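Long-range contact in secreted effector protein SifA (Salmonella typhimurium, PDB 3CXB), which alters host cell physiology during infection and is required for endosomal tubulation and formation of Salmonella-induced filaments: residues Ser212-Ile226 / Gln311-Val323. Residues are numbered along the deposited sequence; the frame is centred on the assembly and turned at random.
Sequences SGIEKTTRILHHANI and QKMAEEQLTTLHV
Leu-318 projects from helix 311-323 with CG anti to its backbone N (chi1 -172°), which carries its two methyls toward Ile-214, Thr-217 and Thr-218 of helix 212-220 and toward Ile-226 beyond the following turn. Leu-318 CD1 touches the CG2 of both Ile-214 and Ile-226, each at 4.1 Å, while CD2 lies against Thr-217 CB and the Thr-218 hydroxyl. That hydroxyl is already committed within its own helix: Thr-218 OG1 donates to Ile-214 O (2.9 Å) from above the carbonyl plane. On the preceding residue, Thr-217 OG1 donates to Gly-213 O from 25° off the carbonyl plane, reaching it from the opposite face to Thr-217 N, and rests on the aliphatic CB and CG of Glu-315.

The axes of segments 212-220 and 311-323 approach to 8.1 Å with a signed crossing angle of -50°, a helix-pair packing within the C-terminal helical part of SifA; helix 228-241 adds Ala-234 against Ile-214. The backbones come near at Gly-213, whose CA is 5.1 Å from Gln-311 CA. Toward the other end, Thr-319 CG2 meets Thr-217 CG2 and Leu-221 CD1, the side chains crossing at about right angles. Beyond the type I turn from Leu-221 to Ala-224, Ile-226 lies over one face of the His-322 imidazole, and Ala-224 CB sits in plane at its edge, 3.9 Å from His-322 CE1.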
loop_
_atom_site.group_PDB
_atom_site.type_symbol
_atom_site.label_atom_id
_atom_site.label_comp_id
_atom_site.label_asym_id
_atom_site.label_seq_id
_atom_site.Cartn_x
_atom_site.Cartn_y
_atom_site.Cartn_z
ATOM N N SER A 212 -16.665 -3.430 8.128
ATOM C CA SER A 212 -16.334 -2.365 9.067
ATOM C C SER A 212 -16.933 -1.073 8.518
ATOM O O SER A 212 -17.694 -0.389 9.209
ATOM C CB SER A 212 -14.826 -2.234 9.208
ATOM O OG SER A 212 -14.258 -3.507 9.433
ATOM N N GLY A 213 -16.607 -0.750 7.270
ATOM C CA GLY A 213 -17.153 0.455 6.677
ATOM C C GLY A 213 -18.661 0.573 6.863
ATOM O O GLY A 213 -19.182 1.646 7.165
ATOM N N ILE A 214 -19.374 -0.534 6.689
ATOM C CA ILE A 214 -20.820 -0.517 6.826
ATOM C C ILE A 214 -21.206 -0.166 8.248
ATOM O O ILE A 214 -21.868 0.840 8.492
ATOM C CB ILE A 214 -21.449 -1.893 6.475
ATOM C CG1 ILE A 214 -21.049 -2.302 5.057
ATOM C CG2 ILE A 214 -22.980 -1.817 6.566
ATOM C CD1 ILE A 214 -21.479 -1.298 4.003
ATOM N N GLU A 215 -20.782 -1.002 9.185
ATOM C CA GLU A 215 -21.093 -0.804 10.593
ATOM C C GLU A 215 -20.654 0.576 11.090
ATOM O O GLU A 215 -21.299 1.170 11.953
ATOM C CB GLU A 215 -20.421 -1.895 11.422
ATOM C CG GLU A 215 -20.799 -3.308 11.014
ATOM C CD GLU A 215 -20.013 -4.359 11.772
ATOM O OE1 GLU A 215 -18.756 -4.301 11.751
ATOM O OE2 GLU A 215 -20.649 -5.246 12.386
ATOM N N LYS A 216 -19.557 1.082 10.534
ATOM C CA LYS A 216 -19.029 2.381 10.914
ATOM C C LYS A 216 -19.958 3.532 10.521
ATOM O O LYS A 216 -20.382 4.318 11.367
ATOM C CB LYS A 216 -17.653 2.585 10.269
ATOM C CG LYS A 216 -16.987 3.917 10.604
ATOM C CD LYS A 216 -15.609 4.043 9.965
ATOM C CE LYS A 216 -14.933 5.367 10.331
ATOM N NZ LYS A 216 -13.606 5.532 9.656
ATOM N N THR A 217 -20.261 3.630 9.232
ATOM C CA THR A 217 -21.131 4.679 8.728
ATOM C C THR A 217 -22.513 4.606 9.387
ATOM O O THR A 217 -23.177 5.629 9.572
ATOM C CB THR A 217 -21.283 4.564 7.192
ATOM O OG1 THR A 217 -19.995 4.622 6.579
ATOM C CG2 THR A 217 -22.134 5.703 6.640
ATOM N N THR A 218 -22.945 3.394 9.735
ATOM C CA THR A 218 -24.252 3.193 10.362
ATOM C C THR A 218 -24.304 3.821 11.758
ATOM O O THR A 218 -25.312 4.411 12.154
ATOM C CB THR A 218 -24.593 1.674 10.422
ATOM O OG1 THR A 218 -24.732 1.181 9.085
ATOM C CG2 THR A 218 -25.910 1.418 11.139
ATOM N N ARG A 219 -23.206 3.695 12.491
ATOM C CA ARG A 219 -23.101 4.266 13.822
ATOM C C ARG A 219 -23.201 5.797 13.782
ATOM O O ARG A 219 -24.109 6.384 14.378
ATOM C CB ARG A 219 -21.773 3.844 14.462
ATOM C CG ARG A 219 -21.763 2.403 14.959
ATOM C CD ARG A 219 -22.757 2.231 16.106
ATOM N NE ARG A 219 -22.930 0.844 16.530
ATOM C CZ ARG A 219 -23.487 -0.106 15.786
ATOM N NH1 ARG A 219 -23.601 -1.338 16.264
ATOM N NH2 ARG A 219 -23.926 0.172 14.565
ATOM N N ILE A 220 -22.279 6.441 13.065
ATOM C CA ILE A 220 -22.270 7.898 12.976
ATOM C C ILE A 220 -23.578 8.434 12.421
ATOM O O ILE A 220 -24.032 9.514 12.805
ATOM C CB ILE A 220 -21.102 8.430 12.102
ATOM C CG1 ILE A 220 -21.374 8.167 10.626
ATOM C CG2 ILE A 220 -19.799 7.776 12.527
ATOM C CD1 ILE A 220 -20.311 8.730 9.717
ATOM N N LEU A 221 -24.188 7.682 11.516
ATOM C CA LEU A 221 -25.459 8.106 10.938
ATOM C C LEU A 221 -26.649 7.498 11.686
ATOM O O LEU A 221 -27.750 7.397 11.125
ATOM C CB LEU A 221 -25.530 7.711 9.468
ATOM C CG LEU A 221 -24.531 8.375 8.537
ATOM C CD1 LEU A 221 -24.718 7.832 7.153
ATOM C CD2 LEU A 221 -24.740 9.865 8.557
ATOM N N HIS A 222 -26.420 7.113 12.947
ATOM C CA HIS A 222 -27.446 6.500 13.786
ATOM C C HIS A 222 -28.774 7.253 13.755
ATOM O O HIS A 222 -29.840 6.636 13.697
ATOM C CB HIS A 222 -26.953 6.377 15.231
ATOM C CG HIS A 222 -27.949 5.743 16.151
ATOM N ND1 HIS A 222 -29.145 5.221 15.705
ATOM C CD2 HIS A 222 -27.943 5.569 17.493
ATOM C CE1 HIS A 222 -29.833 4.757 16.731
ATOM N NE2 HIS A 222 -29.125 4.955 17.830
ATOM N N HIS A 223 -28.713 8.581 13.773
ATOM C CA HIS A 223 -29.934 9.373 13.739
ATOM C C HIS A 223 -30.759 9.028 12.515
ATOM O O HIS A 223 -31.967 9.252 12.486
ATOM C CB HIS A 223 -29.620 10.864 13.724
ATOM C CG HIS A 223 -28.999 11.339 12.449
ATOM N ND1 HIS A 223 -27.661 11.165 12.165
ATOM C CD2 HIS A 223 -29.530 11.996 11.392
ATOM C CE1 HIS A 223 -27.394 11.699 10.988
ATOM N NE2 HIS A 223 -28.511 12.211 10.497
ATOM N N ALA A 224 -30.091 8.512 11.490
ATOM C CA ALA A 224 -30.766 8.100 10.269
ATOM C C ALA A 224 -31.097 6.619 10.447
ATOM O O ALA A 224 -30.265 5.838 10.901
ATOM C CB ALA A 224 -29.856 8.299 9.079
ATOM N N ASN A 225 -32.315 6.227 10.115
ATOM C CA ASN A 225 -32.665 4.838 10.284
ATOM C C ASN A 225 -32.304 4.068 9.029
ATOM O O ASN A 225 -33.110 3.967 8.101
ATOM C CB ASN A 225 -34.156 4.692 10.588
ATOM C CG ASN A 225 -34.456 3.473 11.427
ATOM O OD1 ASN A 225 -35.599 3.250 11.827
ATOM N ND2 ASN A 225 -33.427 2.674 11.706
ATOM N N ILE A 226 -31.080 3.546 8.997
ATOM C CA ILE A 226 -30.600 2.762 7.862
ATOM C C ILE A 226 -30.884 1.291 8.151
ATOM O O ILE A 226 -30.184 0.638 8.944
ATOM C CB ILE A 226 -29.094 2.969 7.640
ATOM C CG1 ILE A 226 -28.829 4.420 7.246
ATOM C CG2 ILE A 226 -28.592 2.040 6.553
ATOM C CD1 ILE A 226 -27.385 4.714 6.905
ATOM N N GLN A 311 -12.950 0.107 1.747
ATOM C CA GLN A 311 -13.812 0.426 2.873
ATOM C C GLN A 311 -14.617 1.680 2.572
ATOM O O GLN A 311 -15.785 1.765 2.934
ATOM C CB GLN A 311 -12.990 0.648 4.137
ATOM C CG GLN A 311 -13.833 0.724 5.401
ATOM C CD GLN A 311 -12.993 0.912 6.652
ATOM O OE1 GLN A 311 -12.397 1.964 6.853
ATOM N NE2 GLN A 311 -12.934 -0.113 7.492
ATOM N N LYS A 312 -14.000 2.646 1.896
ATOM C CA LYS A 312 -14.691 3.892 1.583
ATOM C C LYS A 312 -15.794 3.715 0.581
ATOM O O LYS A 312 -16.894 4.219 0.793
ATOM C CB LYS A 312 -13.732 4.960 1.052
ATOM C CG LYS A 312 -12.777 5.515 2.091
ATOM C CD LYS A 312 -11.864 6.581 1.490
ATOM C CE LYS A 312 -10.790 7.032 2.481
ATOM N NZ LYS A 312 -9.939 8.124 1.923
ATOM N N MET A 313 -15.515 3.003 -0.509
ATOM C CA MET A 313 -16.538 2.817 -1.524
ATOM C C MET A 313 -17.707 2.052 -0.910
ATOM O O MET A 313 -18.867 2.217 -1.309
ATOM C CB MET A 313 -15.972 2.105 -2.749
ATOM C CG MET A 313 -15.548 0.696 -2.534
ATOM S SD MET A 313 -14.916 0.012 -4.093
ATOM C CE MET A 313 -16.427 -0.422 -4.923
ATOM N N ALA A 314 -17.398 1.233 0.088
ATOM C CA ALA A 314 -18.438 0.504 0.783
ATOM C C ALA A 314 -19.275 1.525 1.559
ATOM O O ALA A 314 -20.492 1.489 1.526
ATOM C CB ALA A 314 -17.831 -0.528 1.743
ATOM N N GLU A 315 -18.620 2.441 2.249
ATOM C CA GLU A 315 -19.342 3.448 3.000
ATOM C C GLU A 315 -20.208 4.278 2.060
ATOM O O GLU A 315 -21.316 4.673 2.411
ATOM C CB GLU A 315 -18.350 4.359 3.733
ATOM C CG GLU A 315 -17.575 3.622 4.796
ATOM C CD GLU A 315 -16.369 4.377 5.288
ATOM O OE1 GLU A 315 -15.656 3.822 6.141
ATOM O OE2 GLU A 315 -16.120 5.513 4.832
ATOM N N GLU A 316 -19.704 4.523 0.857
ATOM C CA GLU A 316 -20.430 5.344 -0.097
ATOM C C GLU A 316 -21.581 4.580 -0.691
ATOM O O GLU A 316 -22.558 5.174 -1.135
ATOM C CB GLU A 316 -19.491 5.840 -1.199
ATOM C CG GLU A 316 -18.438 6.842 -0.745
ATOM C CD GLU A 316 -17.498 7.205 -1.872
ATOM O OE1 GLU A 316 -17.999 7.577 -2.956
ATOM O OE2 GLU A 316 -16.266 7.120 -1.688
ATOM N N GLN A 317 -21.461 3.259 -0.709
ATOM C CA GLN A 317 -22.533 2.427 -1.233
ATOM C C GLN A 317 -23.701 2.509 -0.260
ATOM O O GLN A 317 -24.842 2.773 -0.640
ATOM C CB GLN A 317 -22.080 0.968 -1.378
ATOM C CG GLN A 317 -21.566 0.621 -2.768
ATOM C CD GLN A 317 -22.656 0.698 -3.822
ATOM O OE1 GLN A 317 -22.384 0.877 -5.014
ATOM N NE2 GLN A 317 -23.903 0.557 -3.386
ATOM N N LEU A 318 -23.397 2.283 1.008
ATOM C CA LEU A 318 -24.404 2.335 2.044
ATOM C C LEU A 318 -25.174 3.652 1.966
ATOM O O LEU A 318 -26.391 3.668 1.948
ATOM C CB LEU A 318 -23.751 2.206 3.414
ATOM C CG LEU A 318 -24.766 2.061 4.538
ATOM C CD1 LEU A 318 -25.405 0.670 4.427
ATOM C CD2 LEU A 318 -24.089 2.219 5.891
ATOM N N THR A 319 -24.467 4.763 1.891
ATOM C CA THR A 319 -25.146 6.042 1.847
ATOM C C THR A 319 -25.920 6.251 0.562
ATOM O O THR A 319 -27.036 6.771 0.577
ATOM C CB THR A 319 -24.156 7.193 2.034
ATOM O OG1 THR A 319 -23.191 7.170 0.971
ATOM C CG2 THR A 319 -23.450 7.061 3.390
ATOM N N THR A 320 -25.326 5.849 -0.551
ATOM C CA THR A 320 -25.973 6.011 -1.847
ATOM C C THR A 320 -27.245 5.145 -1.932
ATOM O O THR A 320 -28.289 5.578 -2.435
ATOM C CB THR A 320 -24.973 5.670 -2.992
ATOM O OG1 THR A 320 -25.545 6.030 -4.253
ATOM C CG2 THR A 320 -24.643 4.194 -3.001
ATOM N N LEU A 321 -27.172 3.925 -1.425
ATOM C CA LEU A 321 -28.348 3.083 -1.458
ATOM C C LEU A 321 -29.422 3.706 -0.576
ATOM O O LEU A 321 -30.562 3.888 -1.011
ATOM C CB LEU A 321 -28.023 1.669 -0.969
ATOM C CG LEU A 321 -27.297 0.753 -1.954
ATOM C CD1 LEU A 321 -27.004 -0.598 -1.290
ATOM C CD2 LEU A 321 -28.161 0.573 -3.208
ATOM N N HIS A 322 -29.058 4.052 0.658
ATOM C CA HIS A 322 -30.012 4.644 1.589
ATOM C C HIS A 322 -30.767 5.834 1.005
ATOM O O HIS A 322 -31.992 5.888 1.074
ATOM C CB HIS A 322 -29.323 5.092 2.870
ATOM C CG HIS A 322 -30.275 5.583 3.911
ATOM N ND1 HIS A 322 -29.860 6.218 5.060
ATOM C CD2 HIS A 322 -31.625 5.519 3.986
ATOM C CE1 HIS A 322 -30.912 6.525 5.798
ATOM N NE2 HIS A 322 -31.995 6.112 5.169
ATOM N N VAL A 323 -30.029 6.786 0.444
ATOM C CA VAL A 323 -30.635 7.965 -0.152
ATOM C C VAL A 323 -31.507 7.588 -1.346
ATOM O O VAL A 323 -32.300 8.396 -1.832
ATOM C CB VAL A 323 -29.558 8.956 -0.612
ATOM C CG1 VAL A 323 -30.206 10.183 -1.273
ATOM C CG2 VAL A 323 -28.700 9.360 0.585
#